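Local coordinates for protein homoserine O-acetyltransferase (Pseudomonas veronii, PDB 5EFZ) that hydrolyses ethyl acetate to ethanol and acetate, an esterase step in the bacterial degradation of short-chain methyl ketones such as 2-butanone, at residues T177-E182 / D277-T282; A120-G125 / A270-R275. All coordinates share one frame; numbering follows the deposited sequence.

How the contacts relate
From the N terminus, 120-125 comes first, leading into helix 124-139. The chain then passes through strand 146-150, the probable nucleophile Ser151 and strand 170-174, and reaches 177-182. A mostly helical insertion follows, and its helix 263-274 ends in 270-275. There contact 2 closes its loop against 120-125. A few residues later 277-282 closes contact 1 against 177-182. The segments alternate, so the two loops cross. Contact 1 joins the entry and exit of the helical insertion. Contact 2 ties the last part of helix 263-274 to the start of helix 124-139. The contacts also touch, where the guanidinium groups of Arg280 and Arg123 lie close together.

Contact 1 (T177-E182 / D277-T282); sequences TARNSE and DVSRHT. With EDO (1,2-ethanediol), chain K; EDO (1,2-ethanediol), chain M.
Asp277 OD1 is gripped by two donors, both from Ser279. Ser279 OG gives Asp277 OD1 a short bond of 2.5 Å on the syn lone pair. Ser279 N reaches Asp277 OD1 at 2.9 Å from above the carboxylate plane, making an Asx turn at the start of 3-10 segment 278-281. Ser279 OG in turn accepts from Arg179 NH1 at 3.1 Å, near the guanidinium plane. Arg179 NH1 also donates to Gly284 O. The Arg179 chain leaves anti to the backbone N and bends at chi3 (72°). It runs alongside Asp277, and Arg179 CD lies 3.2 Å from Asp277 OD1. Arg179 and Asp277 form a single backbone bridge. Val278 N donates to Ala178 O at 3.1 Å, nearly straight at 164°. Beside it Ala178 CB packs on Val278 CG2 at 3.8 Å. This ties the loop after strand 170-174 to the loop after helix 263-274. An alanine in place of Asp277 would remove both acceptor bonds and would probably loosen the turn and leave the Ser279 hydroxyl less well aimed. Arg179 NE stays 4.5 Å from Asp277 OD1, so a serine hydroxyl, not a salt bridge, links the two charges. The nearby cation probably helps keep the carboxylate ionised.

Contact 2 (A120-G125 / A270-R275); sequences ANVRIG and AWKWQR
Two helix ends of the alpha/beta hydrolase fold meet here. Helix 263-274 finishes against the loop that leads into helix 124-139. Trp271 is the central side chain, with CG anti to its backbone N. Asn121 lies flat on one face of the indole, its amide plane 7° from the ring plane. Its CB makes a CH-pi contact, 3.5 Å from the centroid of the six-membered ring. Arg275 of the same helix end lies over the opposite face. Its CD is 3.3 Å above the indole plane, and Trp271 NE1 sits over the centre of its guanidinium. Arg275 NH1 is held by two acceptors, Trp271 O and Gln274 OE1, which fix the group.

Arg123 approaches the ring at its edge. Its CG is 3.7 Å from Trp271 CZ3, and its extended chain brings the guanidinium round so that Trp271 CH2 lies over one face. The two planes stand 69° apart. The charge of Arg123 is met by Glu37. Val122 O also comes to the ring edge, 3.4 Å from Trp271 CE3.

Lys272 points the same way as Val122. Its chain crosses Ile124 at about a right angle, with Lys272 CG 3.8 Å from Ile124 CD1. A bend at chi3 (-52°) takes the ammonium group to a salt bridge with Asp127 and hydrogen bonds to the Gln98 side chain and the Ile99 carbonyl.

Two waters bridge the segments. One links the backbones, accepting from Ile124 N and donating to Lys272 O. The other accepts from Arg123 side-chain NH1 at 2.9 Å and donates to Arg275 O at 2.7 Å.

Contact 1 (T177-E182 / D277-T282)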
loop_
_atom_site.group_PDB
_atom_site.type_symbol
_atom_site.label_atom_id
_atom_site.label_comp_id
_atom_site.label_asym_id
_atom_site.label_seq_id
_atom_site.Cartn_x
_atom_site.Cartn_y
_atom_site.Cartn_z
ATOM N N THR A 177 4.073 -16.158 -2.542
ATOM C CA THR A 177 3.169 -17.189 -2.013
ATOM C C THR A 177 2.844 -18.253 -3.052
ATOM O O THR A 177 3.072 -18.080 -4.271
ATOM C CB THR A 177 1.840 -16.578 -1.531
ATOM O OG1 THR A 177 1.304 -15.792 -2.593
ATOM C CG2 THR A 177 2.045 -15.661 -0.311
ATOM N N ALA A 178 2.289 -19.351 -2.567
ATOM C CA ALA A 178 1.928 -20.467 -3.406
ATOM C C ALA A 178 0.533 -20.289 -4.013
ATOM O O ALA A 178 0.245 -20.851 -5.057
ATOM C CB ALA A 178 2.000 -21.782 -2.594
ATOM N N ARG A 179 -0.341 -19.547 -3.336
ATOM C CA ARG A 179 -1.653 -19.206 -3.899
ATOM C C ARG A 179 -1.921 -17.732 -3.672
ATOM O O ARG A 179 -1.881 -17.262 -2.538
ATOM C CB ARG A 179 -2.790 -20.020 -3.258
ATOM C CG ARG A 179 -4.183 -19.620 -3.823
ATOM C CD ARG A 179 -5.237 -20.703 -3.594
ATOM N NE ARG A 179 -5.639 -20.806 -2.195
ATOM C CZ ARG A 179 -6.433 -21.766 -1.715
ATOM N NH1 ARG A 179 -6.914 -22.722 -2.524
ATOM N NH2 ARG A 179 -6.740 -21.765 -0.421
ATOM N N ASN A 180 -2.184 -17.003 -4.748
ATOM C CA ASN A 180 -2.222 -15.552 -4.654
ATOM C C ASN A 180 -3.463 -15.058 -3.888
ATOM O O ASN A 180 -4.578 -15.596 -4.052
ATOM C CB ASN A 180 -2.171 -14.948 -6.071
ATOM C CG ASN A 180 -1.839 -13.474 -6.052
ATOM O OD1 ASN A 180 -2.474 -12.665 -6.755
ATOM N ND2 ASN A 180 -0.857 -13.106 -5.246
ATOM N N SER A 181 -3.285 -14.026 -3.061
ATOM C CA SER A 181 -4.404 -13.510 -2.251
ATOM C C SER A 181 -5.287 -12.548 -3.020
ATOM O O SER A 181 -4.881 -12.036 -4.066
ATOM C CB SER A 181 -3.879 -12.783 -1.023
ATOM O OG SER A 181 -3.112 -11.642 -1.416
ATOM N N GLU A 182 -6.458 -12.239 -2.454
ATOM C CA GLU A 182 -7.355 -11.256 -3.076
ATOM C C GLU A 182 -6.752 -9.848 -3.004
ATOM O O GLU A 182 -6.895 -9.052 -3.942
ATOM C CB GLU A 182 -8.736 -11.266 -2.408
ATOM C CG GLU A 182 -9.603 -12.506 -2.685
ATOM C CD GLU A 182 -11.051 -12.322 -2.198
ATOM O OE1 GLU A 182 -11.296 -12.349 -0.959
ATOM O OE2 GLU A 182 -11.950 -12.135 -3.049
ATOM N N ASP A 277 -1.321 -20.096 -8.502
ATOM C CA ASP A 277 -2.180 -20.909 -7.650
ATOM C C ASP A 277 -1.847 -22.399 -7.809
ATOM O O ASP A 277 -2.326 -23.045 -8.734
ATOM C CB ASP A 277 -3.666 -20.652 -7.981
ATOM C CG ASP A 277 -4.603 -21.500 -7.150
ATOM O OD1 ASP A 277 -4.154 -22.174 -6.186
ATOM O OD2 ASP A 277 -5.806 -21.505 -7.467
ATOM N N VAL A 278 -1.021 -22.943 -6.913
ATOM C CA VAL A 278 -0.644 -24.357 -7.011
ATOM C C VAL A 278 -1.825 -25.271 -6.666
ATOM O O VAL A 278 -1.763 -26.470 -6.931
ATOM C CB VAL A 278 0.554 -24.716 -6.067
ATOM C CG1 VAL A 278 1.801 -23.872 -6.394
ATOM C CG2 VAL A 278 0.169 -24.522 -4.575
ATOM N N SER A 279 -2.875 -24.732 -6.037
ATOM C CA SER A 279 -4.042 -25.574 -5.687
ATOM C C SER A 279 -4.876 -25.949 -6.917
ATOM O O SER A 279 -5.776 -26.803 -6.841
ATOM C CB SER A 279 -4.945 -24.881 -4.647
ATOM O OG SER A 279 -5.777 -23.868 -5.216
ATOM N N ARG A 280 -4.580 -25.336 -8.061
ATOM C CA ARG A 280 -5.184 -25.800 -9.309
ATOM C C ARG A 280 -4.885 -27.294 -9.549
ATOM O O ARG A 280 -5.641 -27.987 -10.222
ATOM C CB ARG A 280 -4.699 -24.951 -10.492
ATOM C CG ARG A 280 -5.217 -23.512 -10.424
ATOM C CD ARG A 280 -4.622 -22.643 -11.530
ATOM N NE ARG A 280 -5.102 -23.042 -12.855
ATOM C CZ ARG A 280 -6.274 -22.673 -13.370
ATOM N NH1 ARG A 280 -7.120 -21.918 -12.662
ATOM N NH2 ARG A 280 -6.604 -23.077 -14.587
ATOM N N HIS A 281 -3.789 -27.805 -8.990
ATOM C CA HIS A 281 -3.502 -29.239 -9.117
ATOM C C HIS A 281 -4.415 -30.137 -8.282
ATOM O O HIS A 281 -4.513 -31.353 -8.531
ATOM C CB HIS A 281 -2.061 -29.529 -8.711
ATOM C CG HIS A 281 -1.049 -28.944 -9.636
ATOM N ND1 HIS A 281 -0.717 -29.533 -10.839
ATOM C CD2 HIS A 281 -0.317 -27.808 -9.550
ATOM C CE1 HIS A 281 0.185 -28.785 -11.450
ATOM N NE2 HIS A 281 0.448 -27.735 -10.689
ATOM N N THR A 282 -5.066 -29.561 -7.278
ATOM C CA THR A 282 -5.787 -30.392 -6.305
ATOM C C THR A 282 -7.196 -29.862 -6.055
ATOM O O THR A 282 -7.657 -29.831 -4.916
ATOM C CB THR A 282 -5.017 -30.450 -4.965
ATOM O OG1 THR A 282 -4.731 -29.111 -4.551
ATOM C CG2 THR A 282 -3.693 -31.198 -5.131
HETATM C C1 EDO K . -6.162 -15.421 -7.787
HETATM O O1 EDO K . -6.166 -14.535 -6.646
HETATM C C2 EDO K . -6.231 -16.892 -7.343
HETATM O O2 EDO K . -5.456 -17.215 -6.162
HETATM C C1 EDO M . -1.628 -16.345 1.014
HETATM O O1 EDO M . -2.419 -16.006 -0.117
HETATM C C2 EDO M . -2.133 -17.667 1.583
HETATM O O2 EDO M . -2.266 -18.651 0.543
#

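Contact 2 (A120-G125 / A270-R275)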
loop_
_atom_site.group_PDB
_atom_site.type_symbol
_atom_site.label_atom_id
_atom_site.label_comp_id
_atom_site.label_asym_id
_atom_site.label_seq_id
_atom_site.Cartn_x
_atom_site.Cartn_y
_atom_site.Cartn_z
ATOM N N ALA A 120 -0.900 -14.601 -25.808
ATOM C CA ALA A 120 -1.801 -15.441 -25.016
ATOM C C ALA A 120 -1.693 -15.159 -23.522
ATOM O O ALA A 120 -0.714 -14.579 -23.054
ATOM C CB ALA A 120 -1.511 -16.931 -25.283
ATOM N N ASN A 121 -2.722 -15.559 -22.778
ATOM C CA ASN A 121 -2.663 -15.498 -21.326
ATOM C C ASN A 121 -1.813 -16.668 -20.851
ATOM O O ASN A 121 -2.181 -17.813 -21.061
ATOM C CB ASN A 121 -4.074 -15.549 -20.732
ATOM C CG ASN A 121 -4.844 -14.276 -20.986
ATOM O OD1 ASN A 121 -4.264 -13.190 -21.026
ATOM N ND2 ASN A 121 -6.148 -14.398 -21.151
ATOM N N VAL A 122 -0.659 -16.362 -20.255
ATOM C CA VAL A 122 0.272 -17.386 -19.804
ATOM C C VAL A 122 0.195 -17.519 -18.272
ATOM O O VAL A 122 0.104 -16.514 -17.551
ATOM C CB VAL A 122 1.702 -17.045 -20.243
ATOM C CG1 VAL A 122 2.700 -18.109 -19.779
ATOM C CG2 VAL A 122 1.762 -16.899 -21.774
ATOM N N ARG A 123 0.196 -18.754 -17.785
ATOM C CA ARG A 123 0.126 -19.012 -16.352
ATOM C C ARG A 123 1.490 -19.462 -15.802
ATOM O O ARG A 123 2.365 -19.914 -16.562
ATOM C CB ARG A 123 -0.944 -20.087 -16.033
ATOM C CG ARG A 123 -2.411 -19.612 -16.204
ATOM C CD ARG A 123 -3.397 -20.749 -15.858
ATOM N NE ARG A 123 -4.795 -20.281 -15.931
ATOM C CZ ARG A 123 -5.461 -19.704 -14.929
ATOM N NH1 ARG A 123 -4.883 -19.498 -13.755
ATOM N NH2 ARG A 123 -6.728 -19.333 -15.112
ATOM N N ILE A 124 1.649 -19.344 -14.484
ATOM C CA ILE A 124 2.853 -19.839 -13.805
ATOM C C ILE A 124 3.131 -21.291 -14.212
ATOM O O ILE A 124 4.285 -21.659 -14.485
ATOM C CB ILE A 124 2.705 -19.744 -12.282
ATOM C CG1 ILE A 124 2.615 -18.268 -11.831
ATOM C CG2 ILE A 124 3.864 -20.471 -11.566
ATOM C CD1 ILE A 124 3.906 -17.463 -11.993
ATOM N N GLY A 125 2.078 -22.106 -14.293
ATOM C CA GLY A 125 2.261 -23.507 -14.665
ATOM C C GLY A 125 2.841 -23.693 -16.068
ATOM O O GLY A 125 3.551 -24.681 -16.336
ATOM N N ALA A 270 1.889 -9.405 -15.283
ATOM C CA ALA A 270 0.897 -9.059 -14.279
ATOM C C ALA A 270 -0.298 -10.042 -14.246
ATOM O O ALA A 270 -0.748 -10.445 -13.157
ATOM C CB ALA A 270 0.388 -7.589 -14.513
ATOM N N TRP A 271 -0.831 -10.406 -15.414
ATOM C CA TRP A 271 -1.966 -11.346 -15.475
ATOM C C TRP A 271 -1.548 -12.674 -14.841
ATOM O O TRP A 271 -2.305 -13.327 -14.112
ATOM C CB TRP A 271 -2.405 -11.579 -16.942
ATOM C CG TRP A 271 -3.685 -12.390 -17.118
ATOM C CD1 TRP A 271 -4.963 -11.895 -17.318
ATOM C CD2 TRP A 271 -3.796 -13.812 -17.163
ATOM N NE1 TRP A 271 -5.851 -12.939 -17.465
ATOM C CE2 TRP A 271 -5.156 -14.124 -17.373
ATOM C CE3 TRP A 271 -2.868 -14.862 -17.047
ATOM C CZ2 TRP A 271 -5.618 -15.435 -17.447
ATOM C CZ3 TRP A 271 -3.328 -16.176 -17.110
ATOM C CH2 TRP A 271 -4.688 -16.449 -17.321
ATOM N N LYS A 272 -0.323 -13.065 -15.154
ATOM C CA LYS A 272 0.222 -14.337 -14.697
ATOM C C LYS A 272 0.360 -14.309 -13.163
ATOM O O LYS A 272 -0.038 -15.240 -12.457
ATOM C CB LYS A 272 1.580 -14.587 -15.351
ATOM C CG LYS A 272 2.209 -15.933 -14.987
ATOM C CD LYS A 272 3.674 -16.012 -15.470
ATOM C CE LYS A 272 3.851 -15.654 -16.952
ATOM N NZ LYS A 272 5.306 -15.932 -17.287
ATOM N N TRP A 273 0.992 -13.242 -12.690
ATOM C CA TRP A 273 1.212 -13.013 -11.261
ATOM C C TRP A 273 -0.114 -13.086 -10.499
ATOM O O TRP A 273 -0.212 -13.742 -9.453
ATOM C CB TRP A 273 1.906 -11.643 -11.101
ATOM C CG TRP A 273 2.001 -11.004 -9.725
ATOM C CD1 TRP A 273 1.818 -11.576 -8.484
ATOM C CD2 TRP A 273 2.299 -9.619 -9.492
ATOM N NE1 TRP A 273 1.984 -10.598 -7.491
ATOM C CE2 TRP A 273 2.283 -9.400 -8.096
ATOM C CE3 TRP A 273 2.562 -8.541 -10.344
ATOM C CZ2 TRP A 273 2.531 -8.131 -7.530
ATOM C CZ3 TRP A 273 2.800 -7.277 -9.780
ATOM C CH2 TRP A 273 2.786 -7.094 -8.388
ATOM N N GLN A 274 -1.143 -12.413 -11.013
ATOM C CA GLN A 274 -2.452 -12.420 -10.348
ATOM C C GLN A 274 -3.019 -13.812 -10.073
ATOM O O GLN A 274 -3.810 -14.006 -9.149
ATOM C CB GLN A 274 -3.477 -11.676 -11.216
ATOM C CG GLN A 274 -3.355 -10.169 -11.148
ATOM C CD GLN A 274 -4.448 -9.484 -11.951
ATOM O OE1 GLN A 274 -4.691 -9.840 -13.114
ATOM N NE2 GLN A 274 -5.136 -8.507 -11.332
ATOM N N ARG A 275 -2.659 -14.760 -10.925
ATOM C CA ARG A 275 -3.331 -16.070 -10.924
ATOM C C ARG A 275 -2.475 -17.229 -10.445
ATOM O O ARG A 275 -2.923 -18.375 -10.494
ATOM C CB ARG A 275 -3.856 -16.349 -12.330
ATOM C CG ARG A 275 -5.157 -15.570 -12.605
ATOM C CD ARG A 275 -5.399 -15.329 -14.071
ATOM N NE ARG A 275 -6.559 -14.437 -14.233
ATOM C CZ ARG A 275 -6.480 -13.106 -14.180
ATOM N NH1 ARG A 275 -5.307 -12.501 -13.997
ATOM N NH2 ARG A 275 -7.579 -12.377 -14.295
HETATM O O HOH W 1 -2.271 -19.866 -12.622
HETATM O O HOH W 2 -0.544 -17.797 -13.317
#